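Local coordinates for NADH kinase POS5, mitochondrial (Saccharomyces cerevisiae, PDB 3AFO), which phosphorylates NADH and, with half the preference, NAD(+) using ATP, serving as an anti-oxidant factor and a key source of the cellular reductant NADPH, at residues G125-G130 with H197-I202; G151-F156 with T236-T241. All coordinates share one frame; numbering follows the deposited sequence.

Contact 1 (G125-G130 with H197-I202); sequences GTILHG and HAMNDI. With NAI (1,4-dihydronicotinamide adenine dinucleotide), chain C.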
# COMPACT_ATOMS: atom_id res chain seq x y z
N GLY A 125 -3.52 -16.53 -20.93
CA GLY A 125 -2.77 -17.79 -20.90
C GLY A 125 -2.51 -18.35 -22.29
O GLY A 125 -1.45 -18.93 -22.54
N THR A 126 -3.46 -18.15 -23.21
CA THR A 126 -3.33 -18.64 -24.58
C THR A 126 -2.19 -17.93 -25.32
O THR A 126 -1.36 -18.59 -25.95
CB THR A 126 -4.65 -18.49 -25.37
OG1 THR A 126 -5.74 -18.90 -24.54
CG2 THR A 126 -4.62 -19.36 -26.64
N ILE A 127 -2.16 -16.60 -25.22
CA ILE A 127 -1.04 -15.81 -25.73
C ILE A 127 0.28 -16.27 -25.10
O ILE A 127 1.24 -16.57 -25.81
CB ILE A 127 -1.24 -14.31 -25.44
CG1 ILE A 127 -2.54 -13.82 -26.09
CG2 ILE A 127 -0.06 -13.49 -25.94
CD1 ILE A 127 -2.84 -12.36 -25.81
N LEU A 128 0.32 -16.34 -23.76
CA LEU A 128 1.53 -16.72 -23.03
C LEU A 128 2.13 -18.06 -23.48
O LEU A 128 3.32 -18.14 -23.80
CB LEU A 128 1.28 -16.70 -21.51
CG LEU A 128 1.03 -15.31 -20.88
CD1 LEU A 128 0.90 -15.45 -19.38
CD2 LEU A 128 2.14 -14.32 -21.21
N HIS A 129 1.31 -19.11 -23.53
CA HIS A 129 1.78 -20.43 -23.98
C HIS A 129 2.17 -20.43 -25.46
O HIS A 129 3.14 -21.08 -25.84
CB HIS A 129 0.74 -21.52 -23.69
CG HIS A 129 0.25 -21.54 -22.28
ND1 HIS A 129 -0.98 -22.06 -21.92
CD2 HIS A 129 0.82 -21.10 -21.13
CE1 HIS A 129 -1.14 -21.94 -20.61
NE2 HIS A 129 -0.07 -21.36 -20.11
N GLY A 130 1.43 -19.69 -26.28
CA GLY A 130 1.74 -19.57 -27.70
C GLY A 130 3.08 -18.92 -27.96
O GLY A 130 3.91 -19.45 -28.70
N HIS A 197 12.11 -18.09 -21.32
CA HIS A 197 11.76 -16.76 -21.77
C HIS A 197 10.38 -16.35 -21.26
O HIS A 197 9.45 -17.16 -21.25
CB HIS A 197 11.82 -16.69 -23.29
CG HIS A 197 13.19 -16.99 -23.84
ND1 HIS A 197 13.69 -18.27 -23.91
CD2 HIS A 197 14.16 -16.18 -24.30
CE1 HIS A 197 14.91 -18.24 -24.41
NE2 HIS A 197 15.22 -16.98 -24.66
N ALA A 198 10.27 -15.10 -20.82
CA ALA A 198 9.06 -14.61 -20.15
C ALA A 198 8.49 -13.38 -20.83
O ALA A 198 9.20 -12.41 -21.08
CB ALA A 198 9.33 -14.32 -18.67
N MET A 199 7.18 -13.42 -21.08
CA MET A 199 6.46 -12.26 -21.58
C MET A 199 5.86 -11.45 -20.43
O MET A 199 5.79 -10.21 -20.49
CB MET A 199 5.36 -12.76 -22.52
CG MET A 199 4.39 -11.74 -22.98
SD MET A 199 3.38 -12.45 -24.30
CE MET A 199 2.48 -10.98 -24.75
N ASN A 200 5.41 -12.16 -19.39
CA ASN A 200 4.80 -11.57 -18.20
C ASN A 200 5.81 -11.44 -17.08
O ASN A 200 6.17 -10.33 -16.65
CB ASN A 200 3.68 -12.48 -17.69
CG ASN A 200 2.29 -11.94 -17.94
OD1 ASN A 200 1.32 -12.51 -17.43
ND2 ASN A 200 2.17 -10.86 -18.70
N ASP A 201 6.24 -12.59 -16.57
CA ASP A 201 7.02 -12.61 -15.36
C ASP A 201 7.78 -13.88 -15.08
O ASP A 201 7.54 -14.94 -15.67
CB ASP A 201 6.12 -12.28 -14.15
CG ASP A 201 4.80 -13.04 -14.17
OD1 ASP A 201 4.75 -14.22 -14.63
OD2 ASP A 201 3.80 -12.46 -13.70
N ILE A 202 8.72 -13.75 -14.14
CA ILE A 202 9.43 -14.85 -13.55
C ILE A 202 9.21 -14.71 -12.05
O ILE A 202 9.46 -13.63 -11.49
CB ILE A 202 10.93 -14.77 -13.88
CG1 ILE A 202 11.12 -14.91 -15.40
CG2 ILE A 202 11.73 -15.85 -13.09
CD1 ILE A 202 12.21 -14.02 -15.99
PA NAI C . -4.14 -17.86 -14.81
O1A NAI C . -5.44 -17.96 -15.54
O2A NAI C . -4.01 -18.80 -13.50
O5B NAI C . -3.89 -16.42 -14.25
C5B NAI C . -4.13 -15.40 -15.08
C4B NAI C . -5.03 -14.42 -14.40
O4B NAI C . -4.21 -13.23 -14.51
C3B NAI C . -6.13 -14.33 -15.45
O3B NAI C . -7.25 -13.63 -14.90
C2B NAI C . -5.44 -13.48 -16.52
O2B NAI C . -6.36 -12.76 -17.32
C1B NAI C . -4.64 -12.49 -15.68
N9A NAI C . -3.44 -12.00 -16.40
C8A NAI C . -2.43 -12.73 -16.90
N7A NAI C . -1.54 -11.91 -17.49
C5A NAI C . -1.98 -10.66 -17.34
C6A NAI C . -1.50 -9.40 -17.72
N6A NAI C . -0.34 -9.24 -18.38
N1A NAI C . -2.24 -8.32 -17.40
C2A NAI C . -3.38 -8.42 -16.74
N3A NAI C . -3.86 -9.59 -16.37
C4A NAI C . -3.19 -10.72 -16.66
O3 NAI C . -2.83 -18.29 -15.73
PN NAI C . -2.52 -17.64 -17.17
O1N NAI C . -3.76 -17.01 -17.73
O2N NAI C . -1.75 -18.69 -17.88
O5D NAI C . -1.51 -16.40 -16.89
C5D NAI C . -0.29 -16.60 -16.18
C4D NAI C . -0.06 -15.44 -15.23
O4D NAI C . -0.87 -15.69 -14.06
C3D NAI C . 1.35 -15.41 -14.65
O3D NAI C . 2.27 -14.79 -15.55
C2D NAI C . 1.13 -14.56 -13.38
O2D NAI C . 1.46 -13.19 -13.65
C1D NAI C . -0.41 -14.69 -13.15
N1N NAI C . -0.62 -15.13 -11.76
C2N NAI C . -1.26 -14.24 -10.90
C3N NAI C . -1.48 -14.57 -9.57
C7N NAI C . -2.22 -13.55 -8.68
O7N NAI C . -2.49 -13.78 -7.50
N7N NAI C . -2.56 -12.42 -9.28
C4N NAI C . -1.04 -15.81 -9.10
C5N NAI C . -0.38 -16.72 -9.95
C6N NAI C . -0.15 -16.39 -11.28
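Leu128 lays its CD2 branch against the root of the Met199 chain, 3.8 Å from Met199 CB and in touch with CG and SD as well. The methionine can meet two helix residues because CG stands anti to its backbone N (chi1 171°) and the chain stays extended beyond it; its terminal CE thereby reaches Ile127 CG2 at 3.8 Å. No hydrogen bond crosses between the segments, so apolar contact joins them at this point. Each segment carries part of a motif of the NAD kinase family: Gly125 ends the GGDG sequence at the start of helix 124-132, and Asn200-Asp201 is the NE/D pair, here with aspartate. The dinucleotide spans the two. Leu128 turns its other branch to it, CD1 lying 3.6 Å from NAI O5D. Gly125 N comes within 3.2 Å of NAI O1N, so the helix start faces the diphosphate and its dipole probably helps to offset that charge. On the other segment Asp201 OD2 accepts a hydrogen bond from NAI O2D of the nicotinamide ribose, modelled at 2.5 Å, a length so short that its exact value is doubtful. Asp304 braces this turn, its carboxylate accepting from the backbone N of Met199, Asn200 and Asp201.

Contact 2 (G151-F156 with T236-T241); sequences GFLSPF and TPTGST. With NAI (1,4-dihydronicotinamide adenine dinucleotide), chain C.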
# COMPACT_ATOMS: atom_id res chain seq x y z
N GLY A 151 -9.66 -11.58 -20.40
CA GLY A 151 -8.37 -11.31 -19.80
C GLY A 151 -8.02 -9.89 -20.19
O GLY A 151 -8.91 -9.10 -20.51
N PHE A 152 -6.73 -9.56 -20.16
CA PHE A 152 -6.29 -8.20 -20.41
C PHE A 152 -5.61 -8.00 -21.76
O PHE A 152 -5.72 -6.92 -22.35
CB PHE A 152 -5.34 -7.76 -19.28
CG PHE A 152 -4.90 -6.31 -19.37
CD1 PHE A 152 -5.78 -5.28 -19.00
CD2 PHE A 152 -3.62 -5.98 -19.79
CE1 PHE A 152 -5.39 -3.94 -19.06
CE2 PHE A 152 -3.21 -4.64 -19.86
CZ PHE A 152 -4.10 -3.61 -19.49
N LEU A 153 -4.91 -9.02 -22.26
CA LEU A 153 -3.98 -8.85 -23.39
C LEU A 153 -4.57 -8.92 -24.81
O LEU A 153 -4.08 -8.22 -25.70
CB LEU A 153 -2.78 -9.80 -23.26
CG LEU A 153 -1.94 -9.67 -21.98
CD1 LEU A 153 -0.89 -10.77 -21.89
CD2 LEU A 153 -1.28 -8.30 -21.87
N SER A 154 -5.59 -9.75 -25.02
CA SER A 154 -6.20 -9.90 -26.35
C SER A 154 -7.05 -8.69 -26.71
O SER A 154 -8.09 -8.45 -26.10
CB SER A 154 -7.06 -11.17 -26.41
OG SER A 154 -6.34 -12.32 -25.99
N PRO A 155 -6.62 -7.90 -27.73
CA PRO A 155 -7.35 -6.67 -28.01
C PRO A 155 -8.62 -6.83 -28.86
O PRO A 155 -9.40 -5.88 -28.95
CB PRO A 155 -6.32 -5.81 -28.78
CG PRO A 155 -5.03 -6.59 -28.77
CD PRO A 155 -5.44 -8.02 -28.60
N PHE A 156 -8.82 -7.99 -29.49
CA PHE A 156 -9.92 -8.17 -30.44
C PHE A 156 -10.95 -9.19 -29.99
O PHE A 156 -10.62 -10.26 -29.49
CB PHE A 156 -9.40 -8.61 -31.82
CG PHE A 156 -8.40 -7.66 -32.40
CD1 PHE A 156 -8.81 -6.48 -32.99
CD2 PHE A 156 -7.03 -7.94 -32.34
CE1 PHE A 156 -7.89 -5.58 -33.51
CE2 PHE A 156 -6.11 -7.05 -32.86
CZ PHE A 156 -6.54 -5.88 -33.45
N THR A 236 7.96 -7.97 -16.67
CA THR A 236 8.04 -6.98 -17.73
C THR A 236 6.95 -5.95 -17.43
O THR A 236 6.07 -6.21 -16.61
CB THR A 236 7.69 -7.60 -19.09
OG1 THR A 236 6.38 -8.17 -19.01
CG2 THR A 236 8.70 -8.70 -19.47
N PRO A 237 6.98 -4.80 -18.14
CA PRO A 237 5.87 -3.85 -18.09
C PRO A 237 4.54 -4.50 -18.48
O PRO A 237 3.52 -4.22 -17.85
CB PRO A 237 6.29 -2.81 -19.14
CG PRO A 237 7.82 -2.81 -19.00
CD PRO A 237 8.12 -4.29 -18.93
N THR A 238 4.57 -5.39 -19.47
CA THR A 238 3.38 -6.20 -19.80
C THR A 238 2.88 -6.96 -18.56
O THR A 238 1.68 -6.98 -18.27
CB THR A 238 3.68 -7.18 -20.97
OG1 THR A 238 3.88 -6.42 -22.17
CG2 THR A 238 2.52 -8.16 -21.19
N GLY A 239 3.81 -7.54 -17.80
CA GLY A 239 3.46 -8.28 -16.59
C GLY A 239 3.13 -7.44 -15.36
O GLY A 239 2.75 -7.98 -14.33
N SER A 240 3.28 -6.11 -15.47
CA SER A 240 2.95 -5.21 -14.35
C SER A 240 1.47 -5.26 -13.97
O SER A 240 1.10 -5.02 -12.83
CB SER A 240 3.38 -3.76 -14.64
OG SER A 240 2.51 -3.14 -15.59
N THR A 241 0.63 -5.61 -14.93
CA THR A 241 -0.80 -5.75 -14.66
C THR A 241 -1.18 -7.18 -14.25
O THR A 241 -2.36 -7.47 -14.03
CB THR A 241 -1.65 -5.26 -15.86
OG1 THR A 241 -1.18 -5.88 -17.07
CG2 THR A 241 -1.52 -3.75 -16.00
PA NAI C . -4.14 -17.86 -14.81
O1A NAI C . -5.44 -17.96 -15.54
O2A NAI C . -4.01 -18.80 -13.50
O5B NAI C . -3.89 -16.42 -14.25
C5B NAI C . -4.13 -15.40 -15.08
C4B NAI C . -5.03 -14.42 -14.40
O4B NAI C . -4.21 -13.23 -14.51
C3B NAI C . -6.13 -14.33 -15.45
O3B NAI C . -7.25 -13.63 -14.90
C2B NAI C . -5.44 -13.48 -16.52
O2B NAI C . -6.36 -12.76 -17.32
C1B NAI C . -4.64 -12.49 -15.68
N9A NAI C . -3.44 -12.00 -16.40
C8A NAI C . -2.43 -12.73 -16.90
N7A NAI C . -1.54 -11.91 -17.49
C5A NAI C . -1.98 -10.66 -17.34
C6A NAI C . -1.50 -9.40 -17.72
N6A NAI C . -0.34 -9.24 -18.38
N1A NAI C . -2.24 -8.32 -17.40
C2A NAI C . -3.38 -8.42 -16.74
N3A NAI C . -3.86 -9.59 -16.37
C4A NAI C . -3.19 -10.72 -16.66
O3 NAI C . -2.83 -18.29 -15.73
PN NAI C . -2.52 -17.64 -17.17
O1N NAI C . -3.76 -17.01 -17.73
O2N NAI C . -1.75 -18.69 -17.88
O5D NAI C . -1.51 -16.40 -16.89
C5D NAI C . -0.29 -16.60 -16.18
C4D NAI C . -0.06 -15.44 -15.23
O4D NAI C . -0.87 -15.69 -14.06
C3D NAI C . 1.35 -15.41 -14.65
O3D NAI C . 2.27 -14.79 -15.55
C2D NAI C . 1.13 -14.56 -13.38
O2D NAI C . 1.46 -13.19 -13.65
C1D NAI C . -0.41 -14.69 -13.15
N1N NAI C . -0.62 -15.13 -11.76
C2N NAI C . -1.26 -14.24 -10.90
C3N NAI C . -1.48 -14.57 -9.57
C7N NAI C . -2.22 -13.55 -8.68
O7N NAI C . -2.49 -13.78 -7.50
N7N NAI C . -2.56 -12.42 -9.28
C4N NAI C . -1.04 -15.81 -9.10
C5N NAI C . -0.38 -16.72 -9.95
C6N NAI C . -0.15 -16.39 -11.28
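Phe152 and Leu153 meet Thr241 and Thr238 beside the adenine of the dinucleotide, where the loop between strands 142-146 and 156-157 of the parallel-sheet domain faces the turn after strand 231-235 of the beta domain. That turn opens with an ST motif, Thr236 OG1 accepting from Gly239 N at 2.9 Å.

The apolar contact pairs two methyl groups: Leu153 CD2 rests 3.9 Å from Thr238 CG2, both lying near the exocyclic amine N6A. The Phe152 side chain crosses Thr241 at about a right angle, a van der Waals approach of ring to hydroxyl with Phe152 CD2 3.7 Å from Thr241 OG1. The backbone sets Phe152 CB 3.3 Å from NAI C2A, and with CG anti to the backbone N (chi1 -175°) the ring extends past N1A. An alanine here would keep that CB contact but would probably open a gap beside N1A and leave Thr241 without its aromatic neighbour.

Hydrogen bonds read the Watson-Crick edge of the base. Thr241 OG1 donates to NAI N1A at 2.7 Å, and N6A donates to Thr238 O at 3.0 Å with a bent N-H...O angle of 139°. A hydroxyl and a carbonyl three residues apart thus match an acceptor and a donor on adenine.

The remaining bonds fix the frame. Asp124 accepts from the backbone N of both Phe152 and Leu153, Arg178 bonds Thr238 OG1, and Thr241 O receives Arg267 of the second subunit. Pro237 O takes two donors, Ser240 N and, in the carbonyl plane, Ser240 OG at 2.7 Å.

How the contacts relate
Following the chain, helix 124-132 supplies the first half of contact 1, and the loop at 151-156 the first half of contact 2. The 197-202 turn then closes contact 1 over 66 intervening residues, and 236-241 closes contact 2 over 79. The segments alternate, so the two closures cross instead of nesting. Each ties the domain built on the parallel sheet to the beta domain, and both touch the same NADH. Their centres lie about 10 Å apart. On the beta side they are coupled by probable hydrogen bonds, Met199 O to Thr236 OG1 and Asn200 O to Thr236 N, just beyond neighbouring strands 201-205 and 231-235; on the other side, Ile127 CD1 packs on Ser154 OG.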